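PDB 4KG7: peptidase S8 and S53, subtilisin, kexin, sedolisin from Mycobacterium smegmatis, which probably acts as a subtilisin-like serine endopeptidase, the mycosin MycP3 of the ESX-3 type VII secretion system. Local coordinates for residues T152-D157 and L180-P185; T160-V165 and G196-Y201; R167-D170 and V175-I178; Y201-L204 and V209-A212; Y258-G263 and Q343-L348. All coordinates share one frame; numbering follows the deposited sequence.

Contact 1. Residues T152-D157 and L180-P185; sequences TRAASD and LVTCLP
Thr182 meets helix 152-157 with both branches of its side chain. Its CB lies 4.0 Å from Asp157 OD2, and from there the two arms part. The hydroxyl OG1, held beside its own backbone N (chi1 -59°), donates a hydrogen bond of 2.8 Å to Asp157 OD2. It comes from above the carboxylate, about 61° out of its plane, the two side chains running alongside each other in opposing senses. The methyl CG2 points toward the preceding helical turn and rests 3.7 Å from Ala154 CB. That alanine methyl is shared: Leu184, two residues along the strand and on the same face, brings CD2 to 3.8 Å and CD1 to 4.0 Å of Ala154 CB. A small buried residue thus lets the strand pass with its axis 9.1 Å from that of the helix, the two running at 131° to each other. The second carboxylate oxygen of Asp157, OD1, takes a weak hydrogen bond from Gln135, so the acid links the helix to a loop as well as to the strand. On the strand's other face Cys183 is joined by a disulfide to Cys227. Strand 182-185, paired antiparallel with strand 248-251, here packs on the early part of helix 150-170, one of the helices of the subtilisin fold.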
# COMPACT_ATOMS: atom_id res chain seq x y z
N THR A 152 -10.60 18.38 -6.79
CA THR A 152 -10.45 17.97 -8.18
C THR A 152 -9.37 16.91 -8.31
O THR A 152 -9.57 15.91 -9.01
CB THR A 152 -10.16 19.18 -9.09
OG1 THR A 152 -11.21 20.14 -8.95
CG2 THR A 152 -10.08 18.76 -10.53
N ARG A 153 -8.24 17.11 -7.63
CA ARG A 153 -7.15 16.13 -7.63
C ARG A 153 -7.64 14.79 -7.04
O ARG A 153 -7.36 13.73 -7.60
CB ARG A 153 -5.93 16.64 -6.85
CG ARG A 153 -5.22 17.82 -7.50
CD ARG A 153 -3.87 18.15 -6.85
NE ARG A 153 -3.96 18.47 -5.42
CZ ARG A 153 -4.13 19.69 -4.89
NH1 ARG A 153 -4.26 20.77 -5.65
NH2 ARG A 153 -4.19 19.82 -3.56
N ALA A 154 -8.38 14.85 -5.94
CA ALA A 154 -8.88 13.63 -5.30
C ALA A 154 -9.83 12.85 -6.19
O ALA A 154 -9.78 11.64 -6.25
CB ALA A 154 -9.55 13.92 -3.95
N ALA A 155 -10.72 13.56 -6.89
CA ALA A 155 -11.69 12.91 -7.76
C ALA A 155 -10.95 12.25 -8.91
O ALA A 155 -11.25 11.11 -9.27
CB ALA A 155 -12.69 13.90 -8.28
N SER A 156 -9.95 12.95 -9.45
CA SER A 156 -9.15 12.42 -10.56
C SER A 156 -8.39 11.16 -10.12
O SER A 156 -8.25 10.17 -10.88
CB SER A 156 -8.17 13.49 -11.07
OG SER A 156 -7.20 12.92 -11.94
N ASP A 157 -7.90 11.20 -8.91
CA ASP A 157 -7.15 10.08 -8.36
C ASP A 157 -8.04 8.86 -8.14
O ASP A 157 -7.63 7.73 -8.37
CB ASP A 157 -6.50 10.48 -7.06
CG ASP A 157 -5.47 9.52 -6.65
OD1 ASP A 157 -4.40 9.47 -7.30
OD2 ASP A 157 -5.74 8.77 -5.67
N LEU A 180 -0.16 4.25 -1.88
CA LEU A 180 -0.53 5.65 -1.96
C LEU A 180 -1.86 5.89 -1.27
O LEU A 180 -2.72 5.00 -1.24
CB LEU A 180 -0.59 6.10 -3.42
CG LEU A 180 0.69 5.96 -4.26
CD1 LEU A 180 0.46 6.32 -5.73
CD2 LEU A 180 1.80 6.74 -3.60
N VAL A 181 -2.02 7.09 -0.74
CA VAL A 181 -3.19 7.48 0.05
C VAL A 181 -3.71 8.82 -0.45
O VAL A 181 -2.93 9.75 -0.71
CB VAL A 181 -2.80 7.69 1.54
CG1 VAL A 181 -3.96 8.16 2.40
CG2 VAL A 181 -2.22 6.41 2.11
N THR A 182 -5.02 8.94 -0.55
CA THR A 182 -5.71 10.20 -0.73
C THR A 182 -6.66 10.42 0.44
O THR A 182 -7.38 9.49 0.82
CB THR A 182 -6.50 10.22 -2.05
OG1 THR A 182 -5.57 9.99 -3.13
CG2 THR A 182 -7.26 11.53 -2.24
N CYS A 183 -6.69 11.62 1.00
CA CYS A 183 -7.61 11.93 2.07
C CYS A 183 -8.52 13.05 1.65
O CYS A 183 -8.11 13.91 0.85
CB CYS A 183 -6.88 12.34 3.34
SG CYS A 183 -6.02 10.94 4.15
N LEU A 184 -9.76 13.00 2.12
CA LEU A 184 -10.71 14.10 1.93
C LEU A 184 -11.38 14.44 3.24
O LEU A 184 -11.61 13.58 4.07
CB LEU A 184 -11.80 13.70 0.93
CG LEU A 184 -11.42 13.89 -0.54
CD1 LEU A 184 -12.57 13.41 -1.41
CD2 LEU A 184 -11.11 15.35 -0.84
N PRO A 185 -11.71 15.71 3.43
CA PRO A 185 -12.45 16.00 4.63
C PRO A 185 -13.83 15.33 4.56
O PRO A 185 -14.40 15.17 3.47
CB PRO A 185 -12.56 17.54 4.62
CG PRO A 185 -12.33 17.93 3.22
CD PRO A 185 -11.41 16.91 2.64

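Contact 2. Residues T160-V165 and G196-Y201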
# COMPACT_ATOMS: atom_id res chain seq x y z
N THR A 160 -8.78 7.07 -11.61
CA THR A 160 -7.76 6.16 -12.10
C THR A 160 -7.56 4.98 -11.16
O THR A 160 -7.29 3.86 -11.62
CB THR A 160 -6.41 6.85 -12.33
OG1 THR A 160 -6.00 7.46 -11.11
CG2 THR A 160 -6.52 7.88 -13.42
N LEU A 161 -7.71 5.21 -9.85
CA LEU A 161 -7.49 4.13 -8.91
C LEU A 161 -8.50 2.99 -9.20
O LEU A 161 -8.14 1.79 -9.20
CB LEU A 161 -7.65 4.58 -7.47
CG LEU A 161 -7.46 3.45 -6.44
CD1 LEU A 161 -6.12 2.79 -6.60
CD2 LEU A 161 -7.62 4.00 -5.02
N ALA A 162 -9.76 3.37 -9.45
CA ALA A 162 -10.79 2.35 -9.66
C ALA A 162 -10.48 1.53 -10.90
O ALA A 162 -10.63 0.30 -10.91
CB ALA A 162 -12.14 3.00 -9.81
N ARG A 163 -10.07 2.21 -11.98
CA ARG A 163 -9.70 1.48 -13.18
C ARG A 163 -8.50 0.57 -12.93
O ARG A 163 -8.44 -0.57 -13.41
CB ARG A 163 -9.42 2.44 -14.33
CG ARG A 163 -10.69 3.11 -14.84
CD ARG A 163 -10.42 3.84 -16.15
NE ARG A 163 -9.77 5.13 -15.97
CZ ARG A 163 -8.76 5.64 -16.69
NH1 ARG A 163 -8.11 4.94 -17.61
NH2 ARG A 163 -8.38 6.87 -16.45
N ALA A 164 -7.51 1.10 -12.20
CA ALA A 164 -6.28 0.33 -11.95
C ALA A 164 -6.55 -0.92 -11.14
O ALA A 164 -5.90 -1.94 -11.32
CB ALA A 164 -5.26 1.20 -11.25
N VAL A 165 -7.49 -0.83 -10.22
CA VAL A 165 -7.86 -1.97 -9.39
C VAL A 165 -8.49 -3.07 -10.23
O VAL A 165 -8.14 -4.23 -10.10
CB VAL A 165 -8.78 -1.53 -8.22
CG1 VAL A 165 -9.55 -2.69 -7.60
CG2 VAL A 165 -8.00 -0.73 -7.18
N GLY A 196 -15.87 2.03 -5.06
CA GLY A 196 -16.43 0.95 -4.28
C GLY A 196 -16.74 -0.28 -5.12
O GLY A 196 -16.41 -1.40 -4.76
N ALA A 197 -17.35 -0.06 -6.28
CA ALA A 197 -17.69 -1.16 -7.18
C ALA A 197 -16.44 -1.90 -7.65
O ALA A 197 -16.43 -3.13 -7.75
CB ALA A 197 -18.48 -0.66 -8.37
N ALA A 198 -15.42 -1.14 -8.01
CA ALA A 198 -14.15 -1.72 -8.43
C ALA A 198 -13.51 -2.58 -7.34
O ALA A 198 -13.02 -3.70 -7.58
CB ALA A 198 -13.21 -0.61 -8.85
N LEU A 199 -13.46 -2.04 -6.12
CA LEU A 199 -12.87 -2.77 -5.00
C LEU A 199 -13.63 -4.03 -4.66
O LEU A 199 -13.04 -5.06 -4.40
CB LEU A 199 -12.78 -1.87 -3.77
CG LEU A 199 -11.86 -0.64 -3.93
CD1 LEU A 199 -12.18 0.36 -2.85
CD2 LEU A 199 -10.37 -1.00 -3.93
N ARG A 200 -14.96 -3.95 -4.69
CA ARG A 200 -15.79 -5.13 -4.50
C ARG A 200 -15.58 -6.18 -5.58
O ARG A 200 -15.51 -7.36 -5.28
CB ARG A 200 -17.27 -4.73 -4.43
CG ARG A 200 -18.20 -5.89 -4.14
CD ARG A 200 -19.64 -5.45 -4.02
NE ARG A 200 -20.58 -6.57 -4.01
CZ ARG A 200 -21.01 -7.21 -5.09
NH1 ARG A 200 -20.57 -6.92 -6.31
NH2 ARG A 200 -21.89 -8.20 -4.96
N TYR A 201 -15.51 -5.76 -6.84
CA TYR A 201 -15.22 -6.67 -7.95
C TYR A 201 -13.91 -7.42 -7.75
O TYR A 201 -13.82 -8.65 -7.86
CB TYR A 201 -15.20 -5.89 -9.25
CG TYR A 201 -14.72 -6.65 -10.46
CD1 TYR A 201 -15.51 -7.60 -11.06
CD2 TYR A 201 -13.44 -6.46 -10.95
CE1 TYR A 201 -15.07 -8.30 -12.16
CE2 TYR A 201 -12.98 -7.13 -12.07
CZ TYR A 201 -13.79 -8.08 -12.66
OH TYR A 201 -13.41 -8.78 -13.76
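Val165 and Leu199 are brought together by their torsions: the valine has CG1 anti to the backbone N (chi1 162°), leaving CG2 beside that N, while Leu199 has its CG anti to the carbonyl carbon and turns CD2 back from the extended path that CD1 follows. The folded methyl is the one that touches, with Leu199 CD2 at 4.0 Å from Val165 CG2 and 4.1 Å from Val165 CG1, the two side chains crossing at about a right angle. Val165 CG1 also touches the backbone of the second helix, 3.6 Å from Ala198 O. One turn before Val165, Ala198 directs its methyl at Ala162. Ala198 CB sits 3.4 Å from Ala162 O and 3.9 Å from Ala162 CB, so here a methyl packs directly on the other helix's backbone. These small residues allow the axes to approach to 8.5 Å and the helices to run almost parallel, at 18°. No hydrogen bond crosses between the segments; the buried interface is held by apolar packing. Leu195, earlier on the second helix, extends it over Leu161 and Ala162, and Val165 continues inward to Ile72 of strand 68-73. Helices 150-170 and 193-205, which lead into the adjacent parallel strands 175-178 and 209-213, lie side by side on one face of the central sheet, as in the three-layer alpha/beta/alpha fold of subtilases.

Contact 3. Residues R167-D170 and V175-I178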
# COMPACT_ATOMS: atom_id res chain seq x y z
N ARG A 167 -8.03 -3.40 -13.46
CA ARG A 167 -6.95 -3.89 -14.33
C ARG A 167 -6.06 -4.90 -13.60
O ARG A 167 -5.77 -5.96 -14.13
CB ARG A 167 -6.14 -2.71 -14.83
CG ARG A 167 -5.10 -3.04 -15.87
CD ARG A 167 -4.34 -1.77 -16.26
NE ARG A 167 -3.50 -2.01 -17.43
CZ ARG A 167 -3.93 -2.09 -18.70
NH1 ARG A 167 -5.20 -1.84 -19.01
NH2 ARG A 167 -3.06 -2.32 -19.70
N ALA A 168 -5.68 -4.60 -12.37
CA ALA A 168 -4.85 -5.50 -11.58
C ALA A 168 -5.54 -6.84 -11.39
O ALA A 168 -4.94 -7.89 -11.55
CB ALA A 168 -4.56 -4.88 -10.23
N ALA A 169 -6.81 -6.80 -10.99
CA ALA A 169 -7.57 -8.04 -10.76
C ALA A 169 -7.67 -8.84 -12.02
O ALA A 169 -7.46 -10.06 -12.01
CB ALA A 169 -8.96 -7.72 -10.21
N ASP A 170 -7.98 -8.18 -13.13
CA ASP A 170 -8.16 -8.89 -14.40
C ASP A 170 -6.87 -9.44 -14.94
O ASP A 170 -6.90 -10.41 -15.70
CB ASP A 170 -8.85 -8.00 -15.42
CG ASP A 170 -10.30 -7.84 -15.13
OD1 ASP A 170 -10.84 -8.56 -14.25
OD2 ASP A 170 -10.95 -7.00 -15.79
N VAL A 175 -2.90 -10.51 -4.85
CA VAL A 175 -2.77 -9.48 -3.82
C VAL A 175 -2.62 -8.19 -4.59
O VAL A 175 -1.90 -8.17 -5.60
CB VAL A 175 -1.52 -9.72 -2.92
CG1 VAL A 175 -1.39 -8.65 -1.86
CG2 VAL A 175 -1.56 -11.11 -2.28
N ILE A 176 -3.32 -7.13 -4.16
CA ILE A 176 -3.24 -5.84 -4.82
C ILE A 176 -2.82 -4.84 -3.74
O ILE A 176 -3.54 -4.63 -2.75
CB ILE A 176 -4.61 -5.45 -5.41
CG1 ILE A 176 -4.97 -6.39 -6.56
CG2 ILE A 176 -4.57 -4.01 -5.92
CD1 ILE A 176 -6.39 -6.24 -7.09
N ASN A 177 -1.67 -4.22 -3.93
CA ASN A 177 -1.06 -3.30 -2.97
C ASN A 177 -1.28 -1.85 -3.39
O ASN A 177 -0.91 -1.46 -4.51
CB ASN A 177 0.44 -3.59 -2.85
CG ASN A 177 1.07 -2.76 -1.76
OD1 ASN A 177 1.10 -3.14 -0.59
ND2 ASN A 177 1.55 -1.60 -2.12
N ILE A 178 -1.84 -1.07 -2.47
CA ILE A 178 -2.14 0.33 -2.70
C ILE A 178 -1.48 1.13 -1.57
O ILE A 178 -2.09 1.42 -0.54
CB ILE A 178 -3.66 0.59 -2.78
CG1 ILE A 178 -4.34 -0.37 -3.77
CG2 ILE A 178 -3.97 2.04 -3.11
CD1 ILE A 178 -5.85 -0.39 -3.72
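Ile176 and Ala168 make the main apolar contact between the last turn of helix 150-170 and the strand that follows it. The isoleucine sends CG1 out anti to its carbonyl carbon (chi1 -67°) and extends the chain fully to CD1, which stops 3.9 Å from Ala168 CB; CG1 itself is 4.0 Å from the same methyl. Ala169 lies at the side of this tip, its CB 4.3 Å from Ile176 CD1. Packing on the backbone is part of the same contact, since CD1 of Ile176 also lies 4.0 Å from Ala169 N. The alanines keep the helix low over the strand, with CA atoms of Ala168 and Ile176 7.0 Å apart. Four residues join the segments, closing the second half of a beta-alpha-beta crossover: strand 129-134 leads to helix 150-170, which returns the chain to strand 175-178 on the far side of strand 68-73. Backbone hydrogen bonds fix the strand between its parallel neighbours, Ile176 pairing with Val209 and Val211, and Asn177 with Ala70 and Ile72. Polar ties hold the helix end from outside: Asp170 OD1 is bonded to the hydroxyl of Tyr201, and Arg167 NE to the carbonyl of Gly88.

Contact 4. Residues Y201-L204 and V209-A212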
# COMPACT_ATOMS: atom_id res chain seq x y z
N TYR A 201 -15.51 -5.76 -6.84
CA TYR A 201 -15.22 -6.67 -7.95
C TYR A 201 -13.91 -7.42 -7.75
O TYR A 201 -13.82 -8.65 -7.86
CB TYR A 201 -15.20 -5.89 -9.25
CG TYR A 201 -14.72 -6.65 -10.46
CD1 TYR A 201 -15.51 -7.60 -11.06
CD2 TYR A 201 -13.44 -6.46 -10.95
CE1 TYR A 201 -15.07 -8.30 -12.16
CE2 TYR A 201 -12.98 -7.13 -12.07
CZ TYR A 201 -13.79 -8.08 -12.66
OH TYR A 201 -13.41 -8.78 -13.76
N ALA A 202 -12.87 -6.66 -7.40
CA ALA A 202 -11.55 -7.25 -7.24
C ALA A 202 -11.50 -8.16 -6.02
O ALA A 202 -10.87 -9.20 -6.07
CB ALA A 202 -10.48 -6.16 -7.14
N ALA A 203 -12.15 -7.74 -4.92
CA ALA A 203 -12.05 -8.51 -3.67
C ALA A 203 -12.91 -9.75 -3.63
O ALA A 203 -12.48 -10.73 -3.04
CB ALA A 203 -12.34 -7.64 -2.47
N LEU A 204 -14.07 -9.72 -4.26
CA LEU A 204 -15.02 -10.84 -4.19
C LEU A 204 -14.98 -11.68 -5.48
O LEU A 204 -14.42 -12.79 -5.49
CB LEU A 204 -16.42 -10.31 -3.83
CG LEU A 204 -16.55 -9.63 -2.46
CD1 LEU A 204 -18.02 -9.39 -2.15
CD2 LEU A 204 -15.87 -10.39 -1.35
N VAL A 209 -6.79 -10.23 -2.42
CA VAL A 209 -6.55 -9.53 -1.17
C VAL A 209 -6.02 -8.13 -1.50
O VAL A 209 -4.96 -7.98 -2.11
CB VAL A 209 -5.51 -10.27 -0.31
CG1 VAL A 209 -5.16 -9.45 0.92
CG2 VAL A 209 -6.06 -11.61 0.11
N ILE A 210 -6.76 -7.11 -1.08
CA ILE A 210 -6.41 -5.73 -1.37
C ILE A 210 -5.90 -5.11 -0.07
O ILE A 210 -6.57 -5.14 0.95
CB ILE A 210 -7.60 -4.91 -1.89
CG1 ILE A 210 -8.29 -5.57 -3.11
CG2 ILE A 210 -7.18 -3.48 -2.22
CD1 ILE A 210 -9.60 -4.92 -3.46
N VAL A 211 -4.70 -4.59 -0.15
CA VAL A 211 -4.00 -4.01 0.99
C VAL A 211 -3.71 -2.55 0.69
O VAL A 211 -3.16 -2.24 -0.36
CB VAL A 211 -2.64 -4.76 1.24
CG1 VAL A 211 -1.89 -4.20 2.43
CG2 VAL A 211 -2.88 -6.24 1.42
N ALA A 212 -4.05 -1.68 1.64
CA ALA A 212 -3.90 -0.23 1.47
C ALA A 212 -3.22 0.40 2.67
O ALA A 212 -3.50 0.05 3.81
CB ALA A 212 -5.27 0.43 1.24
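Ala202 and Ala203 lie on a turn of helix widened to pi type, from which the chain soon doubles back into the strand carrying Ile210, the closest CA pair being Ala203 and Val209 at 6.1 Å. A single methyl carries the side-chain contact. Ile210 CD1 abuts both alanines at equal range, 4.0 Å from Ala202 CB and 4.0 Å from Ala203 CB, at the end of an extended arm: CG1 stands anti to the carbonyl carbon (chi1 -54°) and CD1 continues anti to CA (chi2 169°). The same CD1 comes within 3.6 Å of Leu199 O, so it fits against the backbone of the preceding turn too. Helix 193-205 is the crossover helix of the beta-alpha-beta unit that runs from strand 175-178 to its parallel neighbour, strand 209-213, a repeating element of the subtilisin fold. Side chains alternate along that strand. Ile210 faces helix 193-205, whereas Val209 packs on Val344 and Val345 of helix 341-350 and Val211 on helix 318-335, the helices across the sheet. Where the chain turns, a backbone hydrogen bond joins Ala202 to Ala208; along the strand, Val209 and Val211 pair with Ile176 on one edge and Ile210 with Leu260 on the other.

Contact 5. Residues Y258-G263 and Q343-L348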
# COMPACT_ATOMS: atom_id res chain seq x y z
N TYR A 258 -13.60 -4.59 1.88
CA TYR A 258 -12.85 -5.03 0.70
C TYR A 258 -11.34 -4.80 0.79
O TYR A 258 -10.57 -5.43 0.05
CB TYR A 258 -13.39 -4.31 -0.53
CG TYR A 258 -14.89 -4.38 -0.61
CD1 TYR A 258 -15.57 -5.62 -0.67
CD2 TYR A 258 -15.65 -3.24 -0.61
CE1 TYR A 258 -16.95 -5.66 -0.70
CE2 TYR A 258 -17.03 -3.28 -0.67
CZ TYR A 258 -17.68 -4.49 -0.73
OH TYR A 258 -19.06 -4.48 -0.78
N VAL A 259 -10.93 -3.87 1.67
CA VAL A 259 -9.57 -3.39 1.76
C VAL A 259 -9.06 -3.63 3.18
O VAL A 259 -9.80 -3.40 4.15
CB VAL A 259 -9.52 -1.88 1.49
CG1 VAL A 259 -8.11 -1.33 1.73
CG2 VAL A 259 -10.02 -1.54 0.08
N LEU A 260 -7.85 -4.18 3.31
CA LEU A 260 -7.16 -4.35 4.57
C LEU A 260 -6.29 -3.12 4.70
O LEU A 260 -5.32 -2.96 3.95
CB LEU A 260 -6.30 -5.62 4.60
CG LEU A 260 -5.46 -5.86 5.86
CD1 LEU A 260 -6.30 -5.80 7.14
CD2 LEU A 260 -4.76 -7.21 5.68
N SER A 261 -6.66 -2.25 5.64
CA SER A 261 -5.97 -0.99 5.89
C SER A 261 -4.88 -1.16 6.94
O SER A 261 -5.12 -1.69 8.02
CB SER A 261 -7.00 0.08 6.31
OG SER A 261 -6.37 1.29 6.72
N VAL A 262 -3.67 -0.70 6.59
CA VAL A 262 -2.47 -0.99 7.31
C VAL A 262 -1.84 0.26 7.93
O VAL A 262 -1.42 1.17 7.21
CB VAL A 262 -1.43 -1.63 6.38
CG1 VAL A 262 -0.18 -2.04 7.13
CG2 VAL A 262 -2.00 -2.82 5.67
N GLY A 263 -1.78 0.26 9.26
CA GLY A 263 -1.05 1.30 10.00
C GLY A 263 0.42 0.97 10.15
O GLY A 263 0.85 -0.14 9.85
N GLN A 343 -10.64 -15.34 3.82
CA GLN A 343 -9.96 -16.26 4.74
C GLN A 343 -8.54 -15.78 4.99
O GLN A 343 -8.04 -15.87 6.11
CB GLN A 343 -9.95 -17.69 4.21
CG GLN A 343 -11.29 -18.39 4.32
CD GLN A 343 -11.27 -19.76 3.66
OE1 GLN A 343 -11.03 -19.88 2.46
NE2 GLN A 343 -11.56 -20.80 4.44
N VAL A 344 -7.88 -15.24 3.96
CA VAL A 344 -6.51 -14.79 4.10
C VAL A 344 -6.45 -13.57 5.01
O VAL A 344 -5.60 -13.50 5.90
CB VAL A 344 -5.88 -14.45 2.72
CG1 VAL A 344 -4.53 -13.76 2.88
CG2 VAL A 344 -5.74 -15.71 1.88
N VAL A 345 -7.37 -12.63 4.81
CA VAL A 345 -7.43 -11.45 5.66
C VAL A 345 -7.69 -11.87 7.12
O VAL A 345 -7.06 -11.39 8.04
CB VAL A 345 -8.46 -10.42 5.13
CG1 VAL A 345 -8.71 -9.33 6.18
CG2 VAL A 345 -7.96 -9.82 3.82
N HIS A 346 -8.63 -12.78 7.34
CA HIS A 346 -8.92 -13.28 8.68
C HIS A 346 -7.68 -13.89 9.32
O HIS A 346 -7.38 -13.66 10.49
CB HIS A 346 -10.05 -14.32 8.60
CG HIS A 346 -10.40 -14.95 9.91
ND1 HIS A 346 -11.26 -14.37 10.82
CD2 HIS A 346 -10.00 -16.11 10.47
CE1 HIS A 346 -11.40 -15.17 11.86
NE2 HIS A 346 -10.62 -16.21 11.69
N ARG A 347 -6.95 -14.67 8.56
CA ARG A 347 -5.74 -15.30 9.07
C ARG A 347 -4.70 -14.23 9.48
O ARG A 347 -4.01 -14.36 10.48
CB ARG A 347 -5.23 -16.22 7.98
CG ARG A 347 -3.94 -16.94 8.25
CD ARG A 347 -3.74 -18.04 7.22
NE ARG A 347 -4.51 -19.25 7.54
CZ ARG A 347 -4.07 -20.26 8.29
NH1 ARG A 347 -2.86 -20.24 8.85
NH2 ARG A 347 -4.88 -21.29 8.51
N LEU A 348 -4.56 -13.19 8.65
CA LEU A 348 -3.59 -12.15 8.94
C LEU A 348 -3.98 -11.41 10.20
O LEU A 348 -3.13 -11.11 11.07
CB LEU A 348 -3.51 -11.20 7.76
CG LEU A 348 -2.85 -11.77 6.50
CD1 LEU A 348 -2.99 -10.79 5.36
CD2 LEU A 348 -1.38 -12.09 6.73
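Leu260 reaches helix 343-348 with both of its end methyls, one to each of two residues a helical turn apart. Its CG is anti to the backbone N (chi1 177°), and the second torsion, 53°, folds CD1 to one side while CD2 carries on in the extended direction. CD2 meets the equally extended CD1 of Leu348, 4.0 Å away, as a methyl-to-methyl contact at the ends of two slanting side chains. Leu348 uses the other common leucine shape: CG lies anti to the carbonyl carbon (chi1 -71°) and CD1 anti to CA. The folded methyl of Leu260 turns instead toward Val345, where CD1 stands 4.4 Å from Val345 CG1, a looser touch. CG1 is the valine branch anti to its own backbone N. The backbones stay well apart, with CA atoms of Leu260 and Val345 7.2 Å from each other, and no hydrogen bond joins the segments. Val345 also leans on Val209 of the adjoining strand, so helix 341-350 spans two neighbouring strands. Strand 259-265 is hydrogen-bonded to strand 209-213 through Leu260 and Val262, and to strand 281-286 through Ser261. Next to this contact Val262 packs on Ala321 and Val325 of helix 318-335, which lies beside helix 341-350 on this face of the parallel sheet.

Helix 150-170 opens three contacts in turn. Contact 1 ties its start to strand 182-185, contact 2 its middle to helix 193-205, and contact 3 its end to strand 175-178. The short loop of contact 3 lies within the spans of both contacts 1 and 2, while contacts 1 and 2 cross. Contact 4 takes over at Tyr201, where contact 2 ends, and closes a second short helix-to-strand loop. Contact 5 follows in series and spans 80 residues, bringing late helix 341-350 back to the sheet. Contacts 3, 4 and 5 involve successive strands 175-178, 209-213 and 259-265; contacts 3 and 4 cover one face and contact 5 the other.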